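Local structure of cytolethal distending toxin subunit B (Escherichia coli, 2F1N) at residues A[32-37]-A[80-85]; A[99-102]-A[106-109]; A[121-126]-A[164-169]. The protein nicks DNA as the endonuclease subunit of a tripartite toxin and very probably damages the DNA of intoxicated cells, arresting them at G2/M. All blocks are in the same frame, centred on the assembly; numbering follows the deposited sequence.

Interaction 1: A[32-37]-A[80-85]; sequences SKWNIN and LIWNLS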
ATOM      1  N   SER A  32      -6.688   6.058 -17.844  1.00 19.89           N
ATOM      2  CA  SER A  32      -7.907   5.281 -17.578  1.00 19.49           C
ATOM      3  C   SER A  32      -7.827   4.490 -16.293  1.00 17.09           C
ATOM      4  O   SER A  32      -8.778   4.457 -15.530  1.00 16.73           O
ATOM      5  CB  SER A  32      -8.287   4.361 -18.747  1.00 21.15           C
ATOM      6  OG  SER A  32      -8.742   5.156 -19.840  1.00 26.42           O
ATOM      7  N   LYS A  33      -6.684   3.855 -16.057  1.00 17.42           N
ATOM      8  CA  LYS A  33      -6.529   3.083 -14.841  1.00 15.60           C
ATOM      9  C   LYS A  33      -6.715   3.965 -13.620  1.00 15.66           C
ATOM     10  O   LYS A  33      -7.309   3.501 -12.646  1.00 14.91           O
ATOM     11  CB  LYS A  33      -5.201   2.366 -14.799  1.00 16.28           C
ATOM     12  CG  LYS A  33      -5.217   1.117 -15.692  1.00 18.76           C
ATOM     13  CD  LYS A  33      -3.809   0.590 -15.906  1.00 18.74           C
ATOM     14  CE  LYS A  33      -3.897  -0.717 -16.726  1.00 20.71           C
ATOM     15  NZ  LYS A  33      -2.599  -1.422 -16.852  1.00 20.86           N
ATOM     16  N   TRP A  34      -6.232   5.212 -13.670  1.00 13.85           N
ATOM     17  CA  TRP A  34      -6.528   6.140 -12.565  1.00 14.38           C
ATOM     18  C   TRP A  34      -7.940   6.715 -12.609  1.00 14.12           C
ATOM     19  O   TRP A  34      -8.681   6.569 -11.651  1.00 13.28           O
ATOM     20  CB  TRP A  34      -5.515   7.268 -12.495  1.00 13.81           C
ATOM     21  CG  TRP A  34      -4.255   6.830 -11.805  1.00 13.81           C
ATOM     22  CD1 TRP A  34      -3.108   6.293 -12.387  1.00 10.83           C
ATOM     23  CD2 TRP A  34      -3.979   6.939 -10.399  1.00 13.46           C
ATOM     24  NE1 TRP A  34      -2.175   6.023 -11.410  1.00 11.84           N
ATOM     25  CE2 TRP A  34      -2.667   6.433 -10.190  1.00 12.79           C
ATOM     26  CE3 TRP A  34      -4.735   7.369  -9.294  1.00  9.74           C
ATOM     27  CZ2 TRP A  34      -2.076   6.355  -8.922  1.00 12.78           C
ATOM     28  CZ3 TRP A  34      -4.122   7.366  -8.034  1.00 11.74           C
ATOM     29  CH2 TRP A  34      -2.816   6.842  -7.862  1.00  9.97           C
ATOM     30  N   ASN A  35      -8.322   7.349 -13.740  1.00 14.67           N
ATOM     31  CA  ASN A  35      -9.594   8.113 -13.772  1.00 16.93           C
ATOM     32  C   ASN A  35     -10.830   7.246 -13.717  1.00 17.18           C
ATOM     33  O   ASN A  35     -11.867   7.697 -13.219  1.00 17.57           O
ATOM     34  CB  ASN A  35      -9.710   9.093 -14.967  1.00 17.09           C
ATOM     35  CG  ASN A  35     -10.863  10.145 -14.782  1.00 24.17           C
ATOM     36  OD1 ASN A  35     -11.046  10.755 -13.706  1.00 25.66           O
ATOM     37  ND2 ASN A  35     -11.646  10.357 -15.859  1.00 31.38           N
ATOM     38  N   ILE A  36     -10.702   6.006 -14.193  1.00 16.32           N
ATOM     39  CA  ILE A  36     -11.796   5.037 -14.057  1.00 18.11           C
ATOM     40  C   ILE A  36     -11.607   4.031 -12.930  1.00 16.46           C
ATOM     41  O   ILE A  36     -12.392   4.022 -11.992  1.00 16.98           O
ATOM     42  CB  ILE A  36     -12.078   4.314 -15.415  1.00 18.85           C
ATOM     43  CG1 ILE A  36     -12.139   5.341 -16.537  1.00 21.42           C
ATOM     44  CG2 ILE A  36     -13.378   3.476 -15.315  1.00 22.92           C
ATOM     45  CD1 ILE A  36     -13.327   6.250 -16.464  1.00 27.02           C
ATOM     46  N   ASN A  37     -10.560   3.214 -12.992  1.00 15.41           N
ATOM     47  CA  ASN A  37     -10.445   2.061 -12.091  1.00 15.52           C
ATOM     48  C   ASN A  37     -10.059   2.432 -10.668  1.00 14.70           C
ATOM     49  O   ASN A  37     -10.718   2.019  -9.734  1.00 15.55           O
ATOM     50  CB  ASN A  37      -9.510   1.016 -12.657  1.00 16.70           C
ATOM     51  CG  ASN A  37      -9.911   0.617 -14.083  1.00 22.40           C
ATOM     52  OD1 ASN A  37     -11.044   0.149 -14.315  1.00 30.05           O
ATOM     53  ND2 ASN A  37      -9.026   0.819 -15.020  1.00 21.86           N
ATOM     54  N   LEU A  80      -0.450  15.083  -3.569  1.00  9.96           N
ATOM     55  CA  LEU A  80      -1.363  15.713  -4.521  1.00 12.02           C
ATOM     56  C   LEU A  80      -2.801  15.692  -4.010  1.00 11.94           C
ATOM     57  O   LEU A  80      -3.197  14.749  -3.320  1.00 13.31           O
ATOM     58  CB  LEU A  80      -1.286  15.012  -5.910  1.00 12.24           C
ATOM     59  CG  LEU A  80       0.063  14.368  -6.300  1.00 16.25           C
ATOM     60  CD1 LEU A  80      -0.142  13.310  -7.425  1.00 18.97           C
ATOM     61  CD2 LEU A  80       1.049  15.432  -6.759  1.00 19.22           C
ATOM     62  N   ILE A  81      -3.577  16.738  -4.313  1.00 11.76           N
ATOM     63  CA  ILE A  81      -4.985  16.683  -4.047  1.00 12.85           C
ATOM     64  C   ILE A  81      -5.715  16.388  -5.339  1.00 13.12           C
ATOM     65  O   ILE A  81      -5.432  16.984  -6.389  1.00 13.10           O
ATOM     66  CB  ILE A  81      -5.505  17.990  -3.332  1.00 15.08           C
ATOM     67  CG1 ILE A  81      -5.049  17.943  -1.882  1.00 19.89           C
ATOM     68  CG2 ILE A  81      -7.061  18.044  -3.275  1.00 16.65           C
ATOM     69  CD1 ILE A  81      -5.261  19.253  -1.051  1.00 24.16           C
ATOM     70  N   TRP A  82      -6.677  15.473  -5.244  1.00 11.02           N
ATOM     71  CA  TRP A  82      -7.416  15.021  -6.430  1.00 13.52           C
ATOM     72  C   TRP A  82      -8.879  15.281  -6.163  1.00 13.78           C
ATOM     73  O   TRP A  82      -9.529  14.627  -5.322  1.00 12.65           O
ATOM     74  CB  TRP A  82      -7.118  13.530  -6.706  1.00 13.10           C
ATOM     75  CG  TRP A  82      -7.711  12.940  -7.969  1.00 13.55           C
ATOM     76  CD1 TRP A  82      -8.151  13.607  -9.103  1.00 18.30           C
ATOM     77  CD2 TRP A  82      -7.902  11.544  -8.218  1.00 14.40           C
ATOM     78  NE1 TRP A  82      -8.592  12.688 -10.037  1.00 15.86           N
ATOM     79  CE2 TRP A  82      -8.434  11.417  -9.526  1.00 16.53           C
ATOM     80  CE3 TRP A  82      -7.638  10.378  -7.474  1.00 16.77           C
ATOM     81  CZ2 TRP A  82      -8.754  10.163 -10.090  1.00 17.35           C
ATOM     82  CZ3 TRP A  82      -7.924   9.107  -8.058  1.00 18.96           C
ATOM     83  CH2 TRP A  82      -8.468   9.034  -9.358  1.00 15.88           C
ATOM     84  N   ASN A  83      -9.409  16.283  -6.884  1.00 15.37           N
ATOM     85  CA  ASN A  83     -10.813  16.681  -6.685  1.00 17.32           C
ATOM     86  C   ASN A  83     -11.678  15.743  -7.499  1.00 18.51           C
ATOM     87  O   ASN A  83     -11.466  15.620  -8.698  1.00 18.67           O
ATOM     88  CB  ASN A  83     -11.035  18.141  -7.129  1.00 17.19           C
ATOM     89  CG  ASN A  83     -12.406  18.701  -6.693  1.00 23.59           C
ATOM     90  OD1 ASN A  83     -13.364  17.966  -6.526  1.00 28.75           O
ATOM     91  ND2 ASN A  83     -12.483  20.015  -6.524  1.00 28.94           N
ATOM     92  N   LEU A  84     -12.624  15.058  -6.861  1.00 18.97           N
ATOM     93  CA  LEU A  84     -13.355  13.976  -7.533  1.00 23.02           C
ATOM     94  C   LEU A  84     -14.760  14.399  -7.949  1.00 27.01           C
ATOM     95  O   LEU A  84     -15.379  13.758  -8.802  1.00 27.40           O
ATOM     96  CB  LEU A  84     -13.453  12.738  -6.624  1.00 22.35           C
ATOM     97  CG  LEU A  84     -12.144  12.025  -6.266  1.00 21.77           C
ATOM     98  CD1 LEU A  84     -12.381  10.881  -5.316  1.00 23.04           C
ATOM     99  CD2 LEU A  84     -11.452  11.491  -7.554  1.00 22.14           C
ATOM    100  N   SER A  85     -15.275  15.446  -7.305  1.00 30.99           N
ATOM    101  CA  SER A  85     -16.664  15.919  -7.506  1.00 36.07           C
ATOM    102  C   SER A  85     -16.936  17.005  -6.489  1.00 38.16           C
ATOM    103  O   SER A  85     -16.201  17.130  -5.522  1.00 38.41           O
ATOM    104  CB  SER A  85     -17.693  14.786  -7.304  1.00 36.48           C
ATOM    105  OG  SER A  85     -19.043  15.228  -7.525  1.00 39.18           O
TER
HETATM  106  O   HOH W   1      -9.789  12.808 -12.670  1.00 36.74           O
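In the DNase I-like sandwich, Trp34 of helix 31-42 and Trp82 of strand 78-83 join the helix layer to one face of the eight-stranded sheet. The two indoles form an offset edge-to-face pair: the edge of Trp34 is turned toward the face of Trp82, the centroids of the six-membered rings are 5.9 Å apart and the planes meet at 69°. The touching carbons are Trp34 CE3 and Trp82 CZ3, at 3.8 Å. Trp82 reaches across because its CG stands anti to the backbone N (chi1 -175°), which sends the benzene end toward the helix. There its rim also meets main chain, with CH2 of Trp82 3.4 Å from the carbonyl O of Trp34, near the indole plane.

Leu84 packs on a face of the Trp82 ring, its CD2 lying 3.5 Å above the plane and over the ring centre. Trp34 is fixed separately: its NE1 donates to the backbone O of Ala56, and its ring also touches Ala110 and Val112 of strand 109-113. The buried indoles thus lie between the helix and the sheet, and neither ring nitrogen depends on the other indole.

Polar links run along the exposed margin. Arg39, a turn further along the helix, donates to Asn35 OD1 through NH2 and to Leu84 O through NH1, so one guanidinium ties the helix to the residue just after the strand. Asn35 OD1 takes a second hydrogen bond from a water, at 2.6 Å. The same water accepts the indole N-H of Trp82 in the plane of the ring, NE1 to water O being 2.9 Å.

Interaction 2: A[99-102]-A[106-109]; sequences AVDA and RVNL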
ATOM      1  N   ALA A  99       7.614   8.818  -7.869  1.00 17.67           N
ATOM      2  CA  ALA A  99       8.250   8.451  -9.120  1.00 23.05           C
ATOM      3  C   ALA A  99       9.572   7.747  -8.741  1.00 26.31           C
ATOM      4  O   ALA A  99      10.514   8.363  -8.223  1.00 28.25           O
ATOM      5  CB  ALA A  99       8.497   9.691  -9.942  1.00 24.11           C
ATOM      6  N   VAL A 100       9.616   6.451  -8.943  1.00 29.78           N
ATOM      7  CA  VAL A 100      10.775   5.659  -8.575  1.00 34.24           C
ATOM      8  C   VAL A 100      11.782   5.866  -9.690  1.00 37.74           C
ATOM      9  O   VAL A 100      12.918   6.259  -9.438  1.00 39.17           O
ATOM     10  CB  VAL A 100      10.388   4.178  -8.400  1.00 34.19           C
ATOM     11  CG1 VAL A 100      11.624   3.278  -8.337  1.00 35.40           C
ATOM     12  CG2 VAL A 100       9.525   4.027  -7.115  1.00 33.94           C
ATOM     13  N   ASP A 101      11.339   5.632 -10.920  1.00 40.91           N
ATOM     14  CA  ASP A 101      12.144   6.008 -12.071  1.00 44.46           C
ATOM     15  C   ASP A 101      11.639   7.333 -12.605  1.00 45.51           C
ATOM     16  O   ASP A 101      10.440   7.516 -12.871  1.00 46.03           O
ATOM     17  CB  ASP A 101      12.124   4.938 -13.167  1.00 44.38           C
ATOM     18  CG  ASP A 101      12.273   3.527 -12.617  1.00 45.95           C
ATOM     19  OD1 ASP A 101      13.275   3.213 -11.928  1.00 48.17           O
ATOM     20  OD2 ASP A 101      11.421   2.650 -12.845  1.00 48.66           O
ATOM     21  N   ALA A 102      12.577   8.262 -12.725  1.00 47.34           N
ATOM     22  CA  ALA A 102      12.356   9.481 -13.473  1.00 48.38           C
ATOM     23  C   ALA A 102      12.503   9.211 -14.984  1.00 48.78           C
ATOM     24  O   ALA A 102      12.480  10.150 -15.793  1.00 48.73           O
ATOM     25  CB  ALA A 102      13.329  10.550 -13.010  1.00 48.52           C
ATOM     26  N   ARG A 106       7.852   2.384 -14.727  1.00 28.22           N
ATOM     27  CA  ARG A 106       6.986   1.200 -14.661  1.00 25.75           C
ATOM     28  C   ARG A 106       6.924   0.578 -13.266  1.00 21.31           C
ATOM     29  O   ARG A 106       6.300  -0.481 -13.056  1.00 19.79           O
ATOM     30  CB  ARG A 106       7.437   0.156 -15.690  1.00 26.86           C
ATOM     31  CG  ARG A 106       6.673   0.281 -17.037  1.00 32.24           C
ATOM     32  CD  ARG A 106       7.156  -0.644 -18.133  1.00 40.11           C
ATOM     33  NE  ARG A 106       8.497  -0.259 -18.567  1.00 45.49           N
ATOM     34  CZ  ARG A 106       8.749   0.470 -19.651  1.00 47.89           C
ATOM     35  NH1 ARG A 106       7.747   0.894 -20.421  1.00 50.03           N
ATOM     36  NH2 ARG A 106      10.002   0.781 -19.966  1.00 49.42           N
ATOM     37  N   VAL A 107       7.604   1.200 -12.314  1.00 18.96           N
ATOM     38  CA  VAL A 107       7.605   0.664 -10.946  1.00 16.80           C
ATOM     39  C   VAL A 107       7.326   1.782  -9.918  1.00 15.69           C
ATOM     40  O   VAL A 107       7.743   1.709  -8.751  1.00 15.50           O
ATOM     41  CB  VAL A 107       8.896  -0.228 -10.638  1.00 17.05           C
ATOM     42  CG1 VAL A 107       8.990  -1.426 -11.595  1.00 20.38           C
ATOM     43  CG2 VAL A 107      10.178   0.578 -10.675  1.00 19.92           C
ATOM     44  N   ASN A 108       6.518   2.770 -10.332  1.00 13.25           N
ATOM     45  CA  ASN A 108       6.174   3.851  -9.380  1.00 12.70           C
ATOM     46  C   ASN A 108       5.222   3.374  -8.298  1.00 10.56           C
ATOM     47  O   ASN A 108       4.501   2.429  -8.485  1.00 11.69           O
ATOM     48  CB  ASN A 108       5.617   5.063 -10.108  1.00 13.89           C
ATOM     49  CG  ASN A 108       6.642   5.682 -11.047  1.00 14.79           C
ATOM     50  OD1 ASN A 108       7.831   5.583 -10.818  1.00 15.89           O
ATOM     51  ND2 ASN A 108       6.169   6.410 -12.030  1.00 15.97           N
ATOM     52  N   LEU A 109       5.237   4.064  -7.161  1.00 10.57           N
ATOM     53  CA  LEU A 109       4.388   3.701  -6.013  1.00 11.09           C
ATOM     54  C   LEU A 109       3.453   4.817  -5.635  1.00 10.61           C
ATOM     55  O   LEU A 109       3.782   6.000  -5.814  1.00 10.81           O
ATOM     56  CB  LEU A 109       5.252   3.420  -4.778  1.00 11.17           C
ATOM     57  CG  LEU A 109       6.128   2.181  -4.863  1.00 11.11           C
ATOM     58  CD1 LEU A 109       7.193   2.328  -3.750  1.00 14.12           C
ATOM     59  CD2 LEU A 109       5.342   0.917  -4.766  1.00  8.98           C
TER
HETATM   60  O   HOH W   2       9.241   3.672 -12.112  1.00 26.94           O
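Val100 and Asn108 face each other across the loop that joins antiparallel neighbours 92-98 and 109-113, their CA atoms 5.0 Å apart, the shortest such separation between 99-102 and 106-109. Followed outward, the side chain of Val100 first brings CB to 3.6 Å from the carbonyl O of Val107. Its two methyls then part. CG1, anti to the backbone N (chi1 167°), meets CG2 of Val107 at 3.9 Å, the two side chains crossing at about a right angle. CG2 lies 3.4 Å from that same Val107 O and looks loosely toward CD1 of Leu109. Pro132 touches both Val100 and Leu109, while Leu109 also reaches Thr145 and His147 of the second sheet, which places this end of the loop beside the seam between the two sheets.

The polar half of the contact centres on the Asn108 amide. Its OD1 accepts the N-H of Val100 at 2.7 Å, with an N-H...O angle of 151°; the donor sits 38° out of the carbonyl plane rather than on a lone pair. ND2 donates to the backbone O of Gly57, and the two bonds together support the modelled orientation of the amide.

A water bridges the two arms of the loop. It accepts from Asp101 N and Val107 N, the latter at 3.0 Å, and donates to Asp101 OD2 and to Asn108 OD1, the latter at 2.7 Å. The chemistry therefore implies a loop closed by polar bonds that converge on Asn108 OD1 and the water, beside an apolar Val100-Val107 contact; the water carries the Asp101 carboxylate's link to the opposite main chain.

Interaction 3: A[121-126]-A[164-169]; sequences FVLSPV and YNFFRD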
ATOM      1  N   PHE A 121       5.969   8.790   5.574  1.00 10.86           N
ATOM      2  CA  PHE A 121       7.205   7.984   5.782  1.00 12.65           C
ATOM      3  C   PHE A 121       7.796   7.536   4.426  1.00 13.24           C
ATOM      4  O   PHE A 121       7.073   7.054   3.570  1.00 14.36           O
ATOM      5  CB  PHE A 121       6.960   6.738   6.614  1.00 12.54           C
ATOM      6  CG  PHE A 121       6.340   7.019   7.947  1.00 12.90           C
ATOM      7  CD1 PHE A 121       6.910   7.920   8.823  1.00 14.63           C
ATOM      8  CD2 PHE A 121       5.134   6.423   8.291  1.00 14.45           C
ATOM      9  CE1 PHE A 121       6.301   8.192  10.079  1.00 15.45           C
ATOM     10  CE2 PHE A 121       4.526   6.719   9.523  1.00 12.92           C
ATOM     11  CZ  PHE A 121       5.124   7.579  10.404  1.00 15.93           C
ATOM     12  N   VAL A 122       9.108   7.693   4.267  1.00 13.77           N
ATOM     13  CA  VAL A 122       9.795   7.231   3.086  1.00 14.37           C
ATOM     14  C   VAL A 122      11.013   6.460   3.572  1.00 15.00           C
ATOM     15  O   VAL A 122      11.941   7.054   4.152  1.00 15.24           O
ATOM     16  CB  VAL A 122      10.322   8.390   2.245  1.00 16.67           C
ATOM     17  CG1 VAL A 122      10.738   7.796   0.906  1.00 18.77           C
ATOM     18  CG2 VAL A 122       9.242   9.479   2.065  1.00 19.70           C
ATOM     19  N   LEU A 123      10.995   5.149   3.375  1.00 12.68           N
ATOM     20  CA  LEU A 123      12.087   4.283   3.799  1.00 12.96           C
ATOM     21  C   LEU A 123      12.843   3.752   2.551  1.00 13.61           C
ATOM     22  O   LEU A 123      12.252   3.475   1.497  1.00 14.54           O
ATOM     23  CB  LEU A 123      11.571   3.136   4.690  1.00 13.17           C
ATOM     24  CG  LEU A 123      10.523   3.546   5.775  1.00 15.41           C
ATOM     25  CD1 LEU A 123      10.142   2.379   6.632  1.00 17.16           C
ATOM     26  CD2 LEU A 123      10.975   4.706   6.675  1.00 20.08           C
ATOM     27  N   SER A 124      14.160   3.634   2.697  1.00 13.91           N
ATOM     28  CA  SER A 124      15.037   3.272   1.593  1.00 13.95           C
ATOM     29  C   SER A 124      14.853   1.823   1.170  1.00 13.27           C
ATOM     30  O   SER A 124      14.443   0.966   1.955  1.00 12.60           O
ATOM     31  CB  SER A 124      16.499   3.552   2.006  1.00 14.58           C
ATOM     32  OG  SER A 124      16.601   4.960   2.227  1.00 18.55           O
ATOM     33  N   PRO A 125      15.138   1.537  -0.104  1.00 13.04           N
ATOM     34  CA  PRO A 125      15.129   0.159  -0.578  1.00 14.08           C
ATOM     35  C   PRO A 125      16.068  -0.672   0.264  1.00 13.64           C
ATOM     36  O   PRO A 125      17.091  -0.150   0.730  1.00 13.96           O
ATOM     37  CB  PRO A 125      15.731   0.269  -1.995  1.00 13.26           C
ATOM     38  CG  PRO A 125      15.391   1.677  -2.428  1.00 14.03           C
ATOM     39  CD  PRO A 125      15.469   2.514  -1.163  1.00 13.17           C
ATOM     40  N   VAL A 126      15.737  -1.930   0.429  1.00 14.85           N
ATOM     41  CA  VAL A 126      16.543  -2.835   1.264  1.00 18.86           C
ATOM     42  C   VAL A 126      17.483  -3.691   0.447  1.00 19.75           C
ATOM     43  O   VAL A 126      18.280  -4.454   1.010  1.00 19.97           O
ATOM     44  CB  VAL A 126      15.656  -3.728   2.151  1.00 18.49           C
ATOM     45  CG1 VAL A 126      16.514  -4.520   3.100  1.00 25.40           C
ATOM     46  CG2 VAL A 126      14.664  -2.839   2.952  1.00 19.69           C
ATOM     47  N   TYR A 164       9.022  -2.888  10.681  1.00 11.12           N
ATOM     48  CA  TYR A 164       9.010  -3.221  12.112  1.00 11.04           C
ATOM     49  C   TYR A 164      10.134  -2.451  12.854  1.00 11.30           C
ATOM     50  O   TYR A 164       9.929  -1.862  13.930  1.00 11.59           O
ATOM     51  CB  TYR A 164       9.308  -4.728  12.248  1.00 10.55           C
ATOM     52  CG  TYR A 164       9.648  -5.151  13.664  1.00 12.12           C
ATOM     53  CD1 TYR A 164       8.641  -5.419  14.587  1.00 12.56           C
ATOM     54  CD2 TYR A 164      10.978  -5.310  14.060  1.00 15.21           C
ATOM     55  CE1 TYR A 164       8.976  -5.859  15.881  1.00 15.62           C
ATOM     56  CE2 TYR A 164      11.310  -5.701  15.334  1.00 17.66           C
ATOM     57  CZ  TYR A 164      10.307  -5.978  16.241  1.00 18.55           C
ATOM     58  OH  TYR A 164      10.660  -6.414  17.519  1.00 18.22           O
ATOM     59  N   ASN A 165      11.337  -2.485  12.299  1.00 11.70           N
ATOM     60  CA  ASN A 165      12.457  -1.788  12.970  1.00 11.91           C
ATOM     61  C   ASN A 165      12.339  -0.263  12.986  1.00 11.60           C
ATOM     62  O   ASN A 165      12.806   0.404  13.944  1.00 12.68           O
ATOM     63  CB  ASN A 165      13.816  -2.265  12.436  1.00 12.21           C
ATOM     64  CG  ASN A 165      14.165  -3.677  12.924  1.00 13.06           C
ATOM     65  OD1 ASN A 165      14.284  -3.924  14.130  1.00 16.78           O
ATOM     66  ND2 ASN A 165      14.342  -4.595  12.008  1.00 13.29           N
ATOM     67  N   PHE A 166      11.780   0.313  11.908  1.00 12.05           N
ATOM     68  CA  PHE A 166      11.573   1.748  11.836  1.00 12.16           C
ATOM     69  C   PHE A 166      10.752   2.256  13.041  1.00 12.13           C
ATOM     70  O   PHE A 166      11.169   3.203  13.750  1.00 13.83           O
ATOM     71  CB  PHE A 166      10.879   2.119  10.512  1.00 11.03           C
ATOM     72  CG  PHE A 166      10.465   3.565  10.423  1.00 14.15           C
ATOM     73  CD1 PHE A 166      11.414   4.590  10.416  1.00 14.51           C
ATOM     74  CD2 PHE A 166       9.103   3.904  10.389  1.00 14.95           C
ATOM     75  CE1 PHE A 166      11.030   5.943  10.343  1.00 15.26           C
ATOM     76  CE2 PHE A 166       8.712   5.245  10.289  1.00 16.89           C
ATOM     77  CZ  PHE A 166       9.689   6.274  10.293  1.00 18.75           C
ATOM     78  N   PHE A 167       9.620   1.611  13.300  1.00 11.48           N
ATOM     79  CA  PHE A 167       8.787   2.008  14.423  1.00 12.00           C
ATOM     80  C   PHE A 167       9.440   1.626  15.754  1.00 11.71           C
ATOM     81  O   PHE A 167       9.456   2.434  16.650  1.00 13.28           O
ATOM     82  CB  PHE A 167       7.371   1.423  14.303  1.00 12.35           C
ATOM     83  CG  PHE A 167       6.618   2.020  13.195  1.00 13.26           C
ATOM     84  CD1 PHE A 167       6.343   3.408  13.212  1.00 14.32           C
ATOM     85  CD2 PHE A 167       6.335   1.279  12.051  1.00 11.42           C
ATOM     86  CE1 PHE A 167       5.707   4.018  12.158  1.00 14.23           C
ATOM     87  CE2 PHE A 167       5.724   1.900  10.962  1.00 13.44           C
ATOM     88  CZ  PHE A 167       5.417   3.252  11.006  1.00 12.41           C
ATOM     89  N   ARG A 168      10.029   0.431  15.857  1.00 12.88           N
ATOM     90  CA  ARG A 168      10.693   0.037  17.131  1.00 13.21           C
ATOM     91  C   ARG A 168      11.756   1.032  17.572  1.00 14.18           C
ATOM     92  O   ARG A 168      11.908   1.313  18.788  1.00 15.79           O
ATOM     93  CB  ARG A 168      11.368  -1.373  16.981  1.00 13.05           C
ATOM     94  CG  ARG A 168      11.787  -1.985  18.353  1.00 15.61           C
ATOM     95  CD  ARG A 168      11.849  -3.470  18.317  1.00 21.54           C
ATOM     96  NE  ARG A 168      12.396  -4.020  19.560  1.00 24.77           N
ATOM     97  CZ  ARG A 168      13.694  -4.076  19.891  1.00 27.92           C
ATOM     98  NH1 ARG A 168      14.645  -3.583  19.113  1.00 29.56           N
ATOM     99  NH2 ARG A 168      14.037  -4.613  21.054  1.00 30.54           N
ATOM    100  N   ASP A 169      12.490   1.576  16.606  1.00 13.26           N
ATOM    101  CA  ASP A 169      13.613   2.447  16.907  1.00 14.38           C
ATOM    102  C   ASP A 169      13.201   3.904  17.144  1.00 14.20           C
ATOM    103  O   ASP A 169      14.065   4.736  17.435  1.00 14.79           O
ATOM    104  CB  ASP A 169      14.574   2.428  15.729  1.00 14.52           C
ATOM    105  CG  ASP A 169      15.365   1.127  15.639  1.00 18.09           C
ATOM    106  OD1 ASP A 169      15.300   0.292  16.582  1.00 17.65           O
ATOM    107  OD2 ASP A 169      16.031   0.883  14.622  1.00 17.63           O
TER
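Asp169 N donates to Asn165 O at 2.9 Å, the shortest backbone bond in the last turn of helix 156-168, the turn that carries Phe166 and Phe167 onto Phe121. This is a helix-on-sheet layer of the DNase I-like sandwich: strand 119-123 is an outermost strand of the six-stranded sheet, and the closest approach of the axes of 121-123 and 164-168 is 11.1 Å.

Phe121, Phe166 and Phe167 form an aromatic cluster. Phe166 presents its edge to the face of Phe121, with centroids 5.1 Å apart and planes at 68°; its CE2 comes within 3.5 Å of Phe121 CD1, over the rim of that ring. Phe167 also turns its edge toward the face of Phe121, at a more nearly perpendicular 83°, and the nearest atoms, Phe167 CZ and Phe121 CE2, are 3.9 Å apart. Within the helix, CD2 of Phe166 rests 3.7 Å above the Phe167 plane, over its centre. Phe166 points at the strand because its CG is anti to the backbone N (chi1 173°).

Beyond the cluster, Phe167 meets Ala142 and Phe144 of strand 141-147 and lies nearly parallel to Trp180, continuing the apolar layer across the sheet. Leu123, two residues beyond Phe121 on the same side of the strand, lies over one face of Phe166, whose edge is turned to Phe121. Its CD1 lies 4.0 Å from Phe166 CB, and its CD2 makes a CH-pi contact almost on the ring normal, 3.8 Å from the Phe166 centroid.

The three contacts follow one another in series along the chain and sample different layers of the sandwich. Interactions 1 and 3 are helix-on-sheet contacts on opposite sides of the chain's centre, their centres about 29 Å apart: helix 31-42 lies against the eight-stranded sheet, helix 156-168 against the six-stranded one. The centre of interaction 2 is about 18 Å from that of interaction 1 and about 19 Å from that of interaction 3. No two touch. Strand 109-113 connects the first two: its Ala110 and Val112 touch the Trp34 ring, and its first residue, Leu109, belongs to interaction 2. Together they are consistent with a two-sheet nuclease fold, a helix packed on each sheet and Leu109 reaching from one sheet to the other.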